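Local structure of thiamine-binding periplasmic protein (Escherichia coli, 2QRY) at residues Ser32-Val43 with Phe274-Asn282; Gln152-Asp160 with Leu206-Leu216. The protein captures thiamine, thiamine phosphate and thiamine diphosphate in the periplasm with high affinity and serves the ThiBPQ ABC transporter that imports the vitamin. All blocks are in the same frame, centred on the assembly; numbering follows the deposited sequence.

Contact 1 (Ser32-Val43 with Phe274-Asn282). With TPS (thiamin phosphate), chain E.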
loop_
_atom_site.group_PDB
_atom_site.type_symbol
_atom_site.label_atom_id
_atom_site.label_comp_id
_atom_site.label_asym_id
_atom_site.label_seq_id
_atom_site.Cartn_x
_atom_site.Cartn_y
_atom_site.Cartn_z
ATOM N N SER A 32 -5.536 -0.312 -8.483
ATOM C CA SER A 32 -6.594 0.214 -7.634
ATOM C C SER A 32 -6.527 1.743 -7.517
ATOM O O SER A 32 -7.508 2.379 -7.147
ATOM C CB SER A 32 -6.544 -0.433 -6.248
ATOM O OG SER A 32 -5.348 -0.113 -5.575
ATOM N N PHE A 33 -5.383 2.339 -7.849
ATOM C CA PHE A 33 -5.268 3.793 -7.767
ATOM C C PHE A 33 -5.905 4.439 -8.995
ATOM O O PHE A 33 -6.734 5.341 -8.867
ATOM C CB PHE A 33 -3.805 4.233 -7.669
ATOM C CG PHE A 33 -3.633 5.696 -7.357
ATOM C CD1 PHE A 33 -3.622 6.146 -6.040
ATOM C CD2 PHE A 33 -3.503 6.628 -8.378
ATOM C CE1 PHE A 33 -3.483 7.503 -5.746
ATOM C CE2 PHE A 33 -3.363 7.991 -8.094
ATOM C CZ PHE A 33 -3.352 8.429 -6.776
ATOM N N ALA A 34 -5.522 3.972 -10.179
ATOM C CA ALA A 34 -6.048 4.518 -11.429
ATOM C C ALA A 34 -7.441 3.997 -11.793
ATOM O O ALA A 34 -8.048 4.453 -12.763
ATOM C CB ALA A 34 -5.079 4.227 -12.568
ATOM N N ALA A 35 -7.948 3.047 -11.015
ATOM C CA ALA A 35 -9.263 2.470 -11.278
ATOM C C ALA A 35 -10.344 3.536 -11.372
ATOM O O ALA A 35 -10.251 4.582 -10.728
ATOM C CB ALA A 35 -9.620 1.470 -10.185
ATOM N N ASP A 36 -11.370 3.268 -12.175
ATOM C CA ASP A 36 -12.469 4.209 -12.325
ATOM C C ASP A 36 -13.040 4.549 -10.959
ATOM O O ASP A 36 -13.546 5.647 -10.748
ATOM C CB ASP A 36 -13.584 3.624 -13.199
ATOM C CG ASP A 36 -13.251 3.665 -14.677
ATOM O OD1 ASP A 36 -12.740 4.707 -15.143
ATOM O OD2 ASP A 36 -13.514 2.662 -15.377
ATOM N N TRP A 37 -12.958 3.604 -10.028
ATOM C CA TRP A 37 -13.485 3.826 -8.691
ATOM C C TRP A 37 -12.433 4.329 -7.712
ATOM O O TRP A 37 -12.745 4.615 -6.555
ATOM C CB TRP A 37 -14.123 2.536 -8.172
ATOM C CG TRP A 37 -13.254 1.332 -8.350
ATOM C CD1 TRP A 37 -12.249 0.914 -7.526
ATOM C CD2 TRP A 37 -13.287 0.409 -9.445
ATOM N NE1 TRP A 37 -11.651 -0.213 -8.041
ATOM C CE2 TRP A 37 -12.268 -0.545 -9.219
ATOM C CE3 TRP A 37 -14.077 0.294 -10.598
ATOM C CZ2 TRP A 37 -12.016 -1.601 -10.104
ATOM C CZ3 TRP A 37 -13.828 -0.760 -11.481
ATOM C CH2 TRP A 37 -12.805 -1.691 -11.226
ATOM N N GLY A 38 -11.193 4.454 -8.178
ATOM C CA GLY A 38 -10.122 4.929 -7.317
ATOM C C GLY A 38 -9.996 6.443 -7.300
ATOM O O GLY A 38 -10.907 7.138 -7.737
ATOM N N PRO A 39 -8.883 6.990 -6.794
ATOM C CA PRO A 39 -8.721 8.445 -6.760
ATOM C C PRO A 39 -8.226 9.011 -8.091
ATOM O O PRO A 39 -8.388 10.199 -8.366
ATOM C CB PRO A 39 -7.714 8.644 -5.634
ATOM C CG PRO A 39 -6.815 7.456 -5.808
ATOM C CD PRO A 39 -7.799 6.324 -6.046
ATOM N N GLY A 40 -7.632 8.144 -8.907
ATOM C CA GLY A 40 -7.100 8.539 -10.199
ATOM C C GLY A 40 -7.916 9.554 -10.983
ATOM O O GLY A 40 -7.486 10.697 -11.135
ATOM N N PRO A 41 -9.096 9.172 -11.496
ATOM C CA PRO A 41 -9.947 10.083 -12.269
ATOM C C PRO A 41 -10.118 11.449 -11.607
ATOM O O PRO A 41 -10.068 12.480 -12.277
ATOM C CB PRO A 41 -11.261 9.316 -12.372
ATOM C CG PRO A 41 -10.793 7.897 -12.436
ATOM C CD PRO A 41 -9.753 7.864 -11.338
ATOM N N VAL A 42 -10.313 11.444 -10.291
ATOM C CA VAL A 42 -10.484 12.677 -9.531
ATOM C C VAL A 42 -9.202 13.506 -9.527
ATOM O O VAL A 42 -9.229 14.694 -9.841
ATOM C CB VAL A 42 -10.885 12.386 -8.070
ATOM C CG1 VAL A 42 -11.127 13.695 -7.328
ATOM C CG2 VAL A 42 -12.132 11.513 -8.039
ATOM N N VAL A 43 -8.084 12.881 -9.170
ATOM C CA VAL A 43 -6.803 13.576 -9.139
ATOM C C VAL A 43 -6.433 14.092 -10.528
ATOM O O VAL A 43 -5.926 15.200 -10.675
ATOM C CB VAL A 43 -5.675 12.650 -8.630
ATOM C CG1 VAL A 43 -4.318 13.217 -9.011
ATOM C CG2 VAL A 43 -5.760 12.518 -7.123
ATOM N N PHE A 274 -5.657 17.169 -4.095
ATOM C CA PHE A 274 -5.261 15.769 -4.231
ATOM C C PHE A 274 -5.794 14.988 -3.035
ATOM O O PHE A 274 -6.670 14.133 -3.166
ATOM C CB PHE A 274 -3.728 15.669 -4.262
ATOM C CG PHE A 274 -3.207 14.308 -4.631
ATOM C CD1 PHE A 274 -2.973 13.976 -5.963
ATOM C CD2 PHE A 274 -2.951 13.356 -3.647
ATOM C CE1 PHE A 274 -2.486 12.711 -6.312
ATOM C CE2 PHE A 274 -2.465 12.093 -3.984
ATOM C CZ PHE A 274 -2.232 11.770 -5.324
ATOM N N GLN A 275 -5.244 15.314 -1.869
ATOM C CA GLN A 275 -5.594 14.691 -0.600
ATOM C C GLN A 275 -7.086 14.488 -0.369
ATOM O O GLN A 275 -7.496 13.481 0.197
ATOM C CB GLN A 275 -5.010 15.526 0.534
ATOM C CG GLN A 275 -3.494 15.565 0.527
ATOM C CD GLN A 275 -2.888 14.194 0.766
ATOM O OE1 GLN A 275 -2.275 13.601 -0.126
ATOM N NE2 GLN A 275 -3.067 13.681 1.974
ATOM N N ASN A 276 -7.889 15.449 -0.805
ATOM C CA ASN A 276 -9.334 15.380 -0.647
ATOM C C ASN A 276 -9.948 14.181 -1.358
ATOM O O ASN A 276 -11.084 13.799 -1.065
ATOM C CB ASN A 276 -9.986 16.667 -1.175
ATOM C CG ASN A 276 -10.183 17.708 -0.095
ATOM O OD1 ASN A 276 -10.891 17.473 0.880
ATOM N ND2 ASN A 276 -9.560 18.869 -0.264
ATOM N N ALA A 277 -9.213 13.589 -2.295
ATOM C CA ALA A 277 -9.737 12.437 -3.025
ATOM C C ALA A 277 -9.195 11.116 -2.491
ATOM O O ALA A 277 -9.648 10.046 -2.896
ATOM C CB ALA A 277 -9.429 12.570 -4.512
ATOM N N ILE A 278 -8.234 11.192 -1.574
ATOM C CA ILE A 278 -7.644 9.991 -0.999
ATOM C C ILE A 278 -8.592 9.204 -0.095
ATOM O O ILE A 278 -8.748 7.994 -0.264
ATOM C CB ILE A 278 -6.354 10.315 -0.202
ATOM C CG1 ILE A 278 -5.181 10.527 -1.167
ATOM C CG2 ILE A 278 -6.027 9.173 0.762
ATOM C CD1 ILE A 278 -4.841 9.296 -2.002
ATOM N N PRO A 279 -9.240 9.877 0.874
ATOM C CA PRO A 279 -10.152 9.167 1.771
ATOM C C PRO A 279 -11.135 8.226 1.081
ATOM O O PRO A 279 -11.175 7.042 1.394
ATOM C CB PRO A 279 -10.853 10.301 2.512
ATOM C CG PRO A 279 -9.784 11.329 2.613
ATOM C CD PRO A 279 -9.213 11.313 1.207
ATOM N N THR A 280 -11.920 8.745 0.141
ATOM C CA THR A 280 -12.910 7.918 -0.542
ATOM C C THR A 280 -12.430 7.331 -1.865
ATOM O O THR A 280 -13.159 6.594 -2.522
ATOM C CB THR A 280 -14.218 8.705 -0.785
ATOM O OG1 THR A 280 -13.970 9.793 -1.682
ATOM C CG2 THR A 280 -14.759 9.258 0.541
ATOM N N GLY A 281 -11.197 7.651 -2.251
ATOM C CA GLY A 281 -10.658 7.121 -3.489
ATOM C C GLY A 281 -9.754 5.924 -3.256
ATOM O O GLY A 281 -9.937 4.873 -3.870
ATOM N N ASN A 282 -8.784 6.086 -2.358
ATOM C CA ASN A 282 -7.824 5.030 -2.041
ATOM C C ASN A 282 -8.127 4.355 -0.706
ATOM O O ASN A 282 -7.523 3.336 -0.378
ATOM C CB ASN A 282 -6.406 5.604 -1.990
ATOM C CG ASN A 282 -5.376 4.709 -2.685
ATOM O OD1 ASN A 282 -4.188 4.712 -2.336
ATOM N ND2 ASN A 282 -5.822 3.961 -3.685
HETATM C CM2 TPS E . -11.630 -1.480 -0.036
HETATM N N3 TPS E . -5.278 -0.201 -1.140
HETATM C C2 TPS E . -5.718 -1.304 -1.714
HETATM S S1 TPS E . -4.322 -1.969 -2.476
HETATM C C5 TPS E . -3.165 -0.723 -1.989
HETATM C C4 TPS E . -3.963 0.135 -1.262
HETATM C CM4 TPS E . -3.377 1.390 -0.626
HETATM C C6 TPS E . -1.711 -0.742 -2.346
HETATM C C7 TPS E . -1.655 -1.968 -3.258
HETATM O O7 TPS E . -0.351 -2.284 -3.732
HETATM N N1A TPS E . -9.381 -1.082 0.879
HETATM C C2A TPS E . -10.233 -0.912 -0.136
HETATM N N3A TPS E . -9.870 -0.252 -1.234
HETATM C C4A TPS E . -8.631 0.269 -1.363
HETATM N N4A TPS E . -8.280 0.946 -2.517
HETATM C C5A TPS E . -7.689 0.106 -0.298
HETATM C C6A TPS E . -8.130 -0.599 0.835
HETATM C C7A TPS E . -6.245 0.660 -0.351
HETATM P P1 TPS E . -0.514 -3.588 -4.673
HETATM O O1 TPS E . -1.221 -4.718 -3.873
HETATM O O2 TPS E . 0.884 -4.064 -5.244
HETATM O O3 TPS E . -1.415 -3.212 -5.868
HETATM O O HOH W 1 -9.279 1.951 -5.028
#
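Phe33 and Phe274 meet because each turns its ring away from its own backbone N: chi1 of -171° in Phe33 and of -170° in Phe274 leave CG trans to that nitrogen, and both rings swing in toward the other segment. Phe274 CZ comes in at the edge of the Phe33 ring, close to its plane, and lies 3.8 Å from Phe33 CZ. Val43 packs both methyls on one side of the Phe274 ring, along its CD1-CE1 bond; CG2 lies over the face, and CG1, lower and nearer the rim, is 3.3 Å from Phe274 CE1. With Phe123 and Phe268 also against Phe274, an alanine here would probably leave a gap beneath Val43 and deprive the Phe33 edge of its neighbour.

Farther along, Val42 CG1 presses tightly on Ala277 CB at 3.5 Å. Pro39 does double duty. Its CG sits over one face of the Phe33 ring, toward the rim, while its CD rests 3.4 Å from Gly281 O. The chains are so close here that a beta carbon on Gly281 would collide with Pro39 CB. Gly38 CA adds a C-H···O contact to Gly281 O at 3.5 Å. The Asn282 side chain crosses Phe33 near its CD1 at about a right angle, amide and ring planes 84° apart.

Polar linkage comes through one water, which donates to Ser32 O (2.8 Å from the water oxygen) and to Gly281 O (3.2 Å from it). The same water accepts from N4A of thiamin phosphate, 2.9 Å away, so the aminopyrimidine is read indirectly by both backbones. Ser32 and Asn282 themselves belong to the ligand pocket, and Gly63, Ser164, Trp200 and Ser221 add direct hydrogen bonds to the ligand. The apolar interface thus sits behind one wall of the thiamine site, in the interlobe cleft characteristic of periplasmic solute-binding proteins.

Contact 2 (Gln152-Asp160 with Leu206-Leu216)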
loop_
_atom_site.group_PDB
_atom_site.type_symbol
_atom_site.label_atom_id
_atom_site.label_comp_id
_atom_site.label_asym_id
_atom_site.label_seq_id
_atom_site.Cartn_x
_atom_site.Cartn_y
_atom_site.Cartn_z
ATOM N N GLN A 152 -8.386 -23.562 14.466
ATOM C CA GLN A 152 -9.531 -23.216 13.630
ATOM C C GLN A 152 -9.094 -23.316 12.166
ATOM O O GLN A 152 -7.947 -23.010 11.836
ATOM C CB GLN A 152 -9.989 -21.784 13.926
ATOM C CG GLN A 152 -10.408 -21.524 15.375
ATOM C CD GLN A 152 -11.905 -21.690 15.611
ATOM O OE1 GLN A 152 -12.455 -22.786 15.471
ATOM N NE2 GLN A 152 -12.572 -20.593 15.972
ATOM N N ASN A 153 -9.997 -23.750 11.292
ATOM C CA ASN A 153 -9.677 -23.862 9.873
ATOM C C ASN A 153 -10.084 -22.607 9.098
ATOM O O ASN A 153 -10.908 -22.666 8.181
ATOM C CB ASN A 153 -10.363 -25.081 9.255
ATOM C CG ASN A 153 -9.757 -26.390 9.725
ATOM O OD1 ASN A 153 -8.555 -26.624 9.570
ATOM N ND2 ASN A 153 -10.588 -27.254 10.301
ATOM N N TRP A 154 -9.509 -21.470 9.475
ATOM C CA TRP A 154 -9.810 -20.224 8.789
ATOM C C TRP A 154 -9.153 -20.248 7.413
ATOM O O TRP A 154 -8.039 -20.741 7.261
ATOM C CB TRP A 154 -9.278 -19.026 9.577
ATOM C CG TRP A 154 -9.932 -18.808 10.893
ATOM C CD1 TRP A 154 -11.272 -18.775 11.150
ATOM C CD2 TRP A 154 -9.274 -18.562 12.142
ATOM N NE1 TRP A 154 -11.492 -18.525 12.485
ATOM C CE2 TRP A 154 -10.281 -18.391 13.116
ATOM C CE3 TRP A 154 -7.933 -18.473 12.531
ATOM C CZ2 TRP A 154 -9.989 -18.132 14.459
ATOM C CZ3 TRP A 154 -7.640 -18.219 13.865
ATOM C CH2 TRP A 154 -8.668 -18.050 14.813
ATOM N N ARG A 155 -9.854 -19.724 6.415
ATOM C CA ARG A 155 -9.328 -19.670 5.057
ATOM C C ARG A 155 -8.704 -18.286 4.894
ATOM O O ARG A 155 -9.338 -17.271 5.182
ATOM C CB ARG A 155 -10.455 -19.832 4.034
ATOM C CG ARG A 155 -11.540 -20.818 4.424
ATOM C CD ARG A 155 -11.144 -22.250 4.152
ATOM N NE ARG A 155 -10.858 -22.483 2.738
ATOM C CZ ARG A 155 -11.655 -22.116 1.738
ATOM N NH1 ARG A 155 -12.801 -21.488 1.991
ATOM N NH2 ARG A 155 -11.306 -22.382 0.485
ATOM N N VAL A 156 -7.469 -18.243 4.418
ATOM C CA VAL A 156 -6.780 -16.977 4.237
ATOM C C VAL A 156 -6.245 -16.775 2.826
ATOM O O VAL A 156 -5.840 -17.722 2.164
ATOM C CB VAL A 156 -5.602 -16.861 5.230
ATOM C CG1 VAL A 156 -4.724 -15.681 4.878
ATOM C CG2 VAL A 156 -6.134 -16.699 6.640
ATOM N N ILE A 157 -6.264 -15.525 2.377
ATOM C CA ILE A 157 -5.730 -15.152 1.072
ATOM C C ILE A 157 -4.878 -13.892 1.267
ATOM O O ILE A 157 -5.265 -12.985 2.000
ATOM C CB ILE A 157 -6.860 -14.860 0.045
ATOM C CG1 ILE A 157 -7.499 -16.178 -0.405
ATOM C CG2 ILE A 157 -6.298 -14.133 -1.173
ATOM C CD1 ILE A 157 -8.667 -16.018 -1.360
ATOM N N TYR A 158 -3.710 -13.842 0.640
ATOM C CA TYR A 158 -2.864 -12.656 0.755
ATOM C C TYR A 158 -2.063 -12.454 -0.524
ATOM O O TYR A 158 -2.185 -13.243 -1.460
ATOM C CB TYR A 158 -1.950 -12.756 1.987
ATOM C CG TYR A 158 -0.941 -13.881 1.941
ATOM C CD1 TYR A 158 0.321 -13.689 1.384
ATOM C CD2 TYR A 158 -1.255 -15.144 2.443
ATOM C CE1 TYR A 158 1.249 -14.727 1.329
ATOM C CE2 TYR A 158 -0.332 -16.187 2.389
ATOM C CZ TYR A 158 0.912 -15.972 1.831
ATOM O OH TYR A 158 1.818 -17.002 1.765
ATOM N N GLN A 159 -1.257 -11.396 -0.574
ATOM C CA GLN A 159 -0.481 -11.091 -1.775
ATOM C C GLN A 159 0.990 -11.479 -1.744
ATOM O O GLN A 159 1.600 -11.620 -0.684
ATOM C CB GLN A 159 -0.578 -9.598 -2.108
ATOM C CG GLN A 159 -1.989 -9.029 -2.101
ATOM C CD GLN A 159 -2.531 -8.874 -0.698
ATOM O OE1 GLN A 159 -1.812 -8.478 0.210
ATOM N NE2 GLN A 159 -3.806 -9.177 -0.516
ATOM N N ASP A 160 1.546 -11.627 -2.941
ATOM C CA ASP A 160 2.941 -11.990 -3.140
ATOM C C ASP A 160 3.832 -10.814 -2.746
ATOM O O ASP A 160 3.719 -9.727 -3.306
ATOM C CB ASP A 160 3.166 -12.332 -4.613
ATOM C CG ASP A 160 4.526 -12.941 -4.866
ATOM O OD1 ASP A 160 5.498 -12.517 -4.210
ATOM O OD2 ASP A 160 4.628 -13.833 -5.736
ATOM N N LEU A 206 -11.558 -12.059 -4.513
ATOM C CA LEU A 206 -11.837 -13.447 -4.172
ATOM C C LEU A 206 -12.446 -13.467 -2.781
ATOM O O LEU A 206 -13.375 -14.219 -2.518
ATOM C CB LEU A 206 -10.559 -14.285 -4.200
ATOM C CG LEU A 206 -9.868 -14.404 -5.559
ATOM C CD1 LEU A 206 -8.499 -15.024 -5.378
ATOM C CD2 LEU A 206 -10.725 -15.239 -6.501
ATOM N N PHE A 207 -11.935 -12.632 -1.882
ATOM C CA PHE A 207 -12.493 -12.593 -0.540
ATOM C C PHE A 207 -13.979 -12.254 -0.624
ATOM O O PHE A 207 -14.821 -12.983 -0.094
ATOM C CB PHE A 207 -11.778 -11.547 0.321
ATOM C CG PHE A 207 -12.535 -11.167 1.570
ATOM C CD1 PHE A 207 -12.690 -12.073 2.614
ATOM C CD2 PHE A 207 -13.102 -9.895 1.693
ATOM C CE1 PHE A 207 -13.408 -11.720 3.775
ATOM C CE2 PHE A 207 -13.816 -9.527 2.840
ATOM C CZ PHE A 207 -13.970 -10.448 3.887
ATOM N N LEU A 208 -14.297 -11.152 -1.299
ATOM C CA LEU A 208 -15.684 -10.721 -1.429
ATOM C C LEU A 208 -16.551 -11.779 -2.100
ATOM O O LEU A 208 -17.758 -11.830 -1.868
ATOM C CB LEU A 208 -15.767 -9.413 -2.210
ATOM C CG LEU A 208 -15.101 -8.223 -1.529
ATOM C CD1 LEU A 208 -15.116 -7.035 -2.465
ATOM C CD2 LEU A 208 -15.827 -7.900 -0.235
ATOM N N LYS A 209 -15.943 -12.618 -2.934
ATOM C CA LYS A 209 -16.688 -13.676 -3.601
ATOM C C LYS A 209 -16.883 -14.883 -2.674
ATOM O O LYS A 209 -17.578 -15.837 -3.021
ATOM C CB LYS A 209 -15.984 -14.085 -4.903
ATOM C CG LYS A 209 -16.317 -13.154 -6.072
ATOM C CD LYS A 209 -15.495 -13.427 -7.333
ATOM C CE LYS A 209 -14.056 -12.925 -7.184
ATOM N NZ LYS A 209 -13.274 -12.942 -8.463
ATOM N N GLY A 210 -16.268 -14.827 -1.492
ATOM C CA GLY A 210 -16.406 -15.903 -0.522
ATOM C C GLY A 210 -15.337 -16.982 -0.522
ATOM O O GLY A 210 -15.458 -17.969 0.203
ATOM N N GLU A 211 -14.283 -16.809 -1.312
ATOM C CA GLU A 211 -13.231 -17.816 -1.383
ATOM C C GLU A 211 -12.347 -17.932 -0.144
ATOM O O GLU A 211 -11.528 -18.849 -0.049
ATOM C CB GLU A 211 -12.380 -17.598 -2.632
ATOM C CG GLU A 211 -13.227 -17.545 -3.896
ATOM C CD GLU A 211 -12.566 -18.195 -5.099
ATOM O OE1 GLU A 211 -13.116 -18.056 -6.216
ATOM O OE2 GLU A 211 -11.511 -18.849 -4.934
ATOM N N SER A 212 -12.511 -17.022 0.810
ATOM C CA SER A 212 -11.728 -17.097 2.040
ATOM C C SER A 212 -12.425 -16.379 3.196
ATOM O O SER A 212 -13.276 -15.519 2.985
ATOM C CB SER A 212 -10.311 -16.527 1.829
ATOM O OG SER A 212 -10.307 -15.117 1.731
ATOM N N ASP A 213 -12.063 -16.756 4.418
ATOM C CA ASP A 213 -12.637 -16.155 5.614
ATOM C C ASP A 213 -11.937 -14.840 5.915
ATOM O O ASP A 213 -12.527 -13.931 6.500
ATOM C CB ASP A 213 -12.482 -17.099 6.807
ATOM C CG ASP A 213 -13.221 -18.414 6.614
ATOM O OD1 ASP A 213 -14.451 -18.377 6.418
ATOM O OD2 ASP A 213 -12.574 -19.484 6.667
ATOM N N LEU A 214 -10.674 -14.745 5.503
ATOM C CA LEU A 214 -9.877 -13.545 5.726
ATOM C C LEU A 214 -8.961 -13.237 4.543
ATOM O O LEU A 214 -8.570 -14.142 3.799
ATOM C CB LEU A 214 -9.013 -13.726 6.977
ATOM C CG LEU A 214 -9.708 -14.045 8.302
ATOM C CD1 LEU A 214 -9.027 -15.226 8.974
ATOM C CD2 LEU A 214 -9.670 -12.822 9.196
ATOM N N VAL A 215 -8.637 -11.952 4.379
ATOM C CA VAL A 215 -7.718 -11.473 3.339
ATOM C C VAL A 215 -6.864 -10.358 3.903
ATOM O O VAL A 215 -7.365 -9.502 4.641
ATOM C CB VAL A 215 -8.406 -10.837 2.111
ATOM C CG1 VAL A 215 -8.661 -11.882 1.059
ATOM C CG2 VAL A 215 -9.678 -10.107 2.535
ATOM N N LEU A 216 -5.584 -10.348 3.550
ATOM C CA LEU A 216 -4.726 -9.275 4.020
ATOM C C LEU A 216 -5.127 -8.001 3.280
ATOM O O LEU A 216 -5.131 -7.967 2.053
ATOM C CB LEU A 216 -3.259 -9.560 3.741
ATOM C CG LEU A 216 -2.488 -8.412 4.385
ATOM C CD1 LEU A 216 -1.544 -8.976 5.411
ATOM C CD2 LEU A 216 -1.780 -7.571 3.338
#
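Ile157 spans the contact from the strand to the neighbouring helix. Its CB lies 3.6 Å from Val215 CG1, the two side chains running side by side in the same direction, and CG2 touches that same methyl. CG1 packs on Ser212 CB at 3.6 Å. Because chi2 is extended (177°), CD1 still touches Ser212, at both OG and CB, and goes on to Leu206 CB, 3.8 Å away on helix 200-208, with Glu211 CB also nearby.

Beneath this side chain, strands 156-159 and 214-216 pair in parallel. Arg155 O accepts from Leu214 N at 2.9 Å; Ile157 N then returns to Leu214 O, and Ile157 O accepts from Leu216 N. Leu214 O is gripped twice, since Ser212 OG also donates to it (2.9 Å), from above the carbonyl plane and on the face opposite Ile157 N. At the far end the bent Gln159 chain turns NE2 onto Leu216 O at 3.1 Å, whereas its buried OE1 finds no partner in the model. At the other end the Arg155 guanidinium lays one face over Glu211 O.

Strand 156-159 is flanked by strand 193-197 on its other edge, and strand 214-218 pairs onward with strand 121-133. Helix 165-178 covers the sheet face bearing Tyr158 and Leu216, while helix 200-208 packs against the face carrying Ile157.

How the contacts relate
Contacts 1 and 2 are both largely buried, yet they share no helix or strand and lie in different lobes, with centres about 25 Å apart and nearest atoms about 9 Å apart. Contact 1 joins helix ends and turns, held by apolar side chains without a direct hydrogen bond between the segments; a water supplies the polar link. Contact 2 is built on the regular backbone ladder of a parallel sheet; its exposed charged residues, Arg155 and Glu211, lie toward the start of the strands. Along the chain, contact 2 is nested within the loop that contact 1 closes. Both border the thiamine site: contact 1 through Ser32 and Asn282, contact 2 through Gln159, close to Ser164 and Trp200.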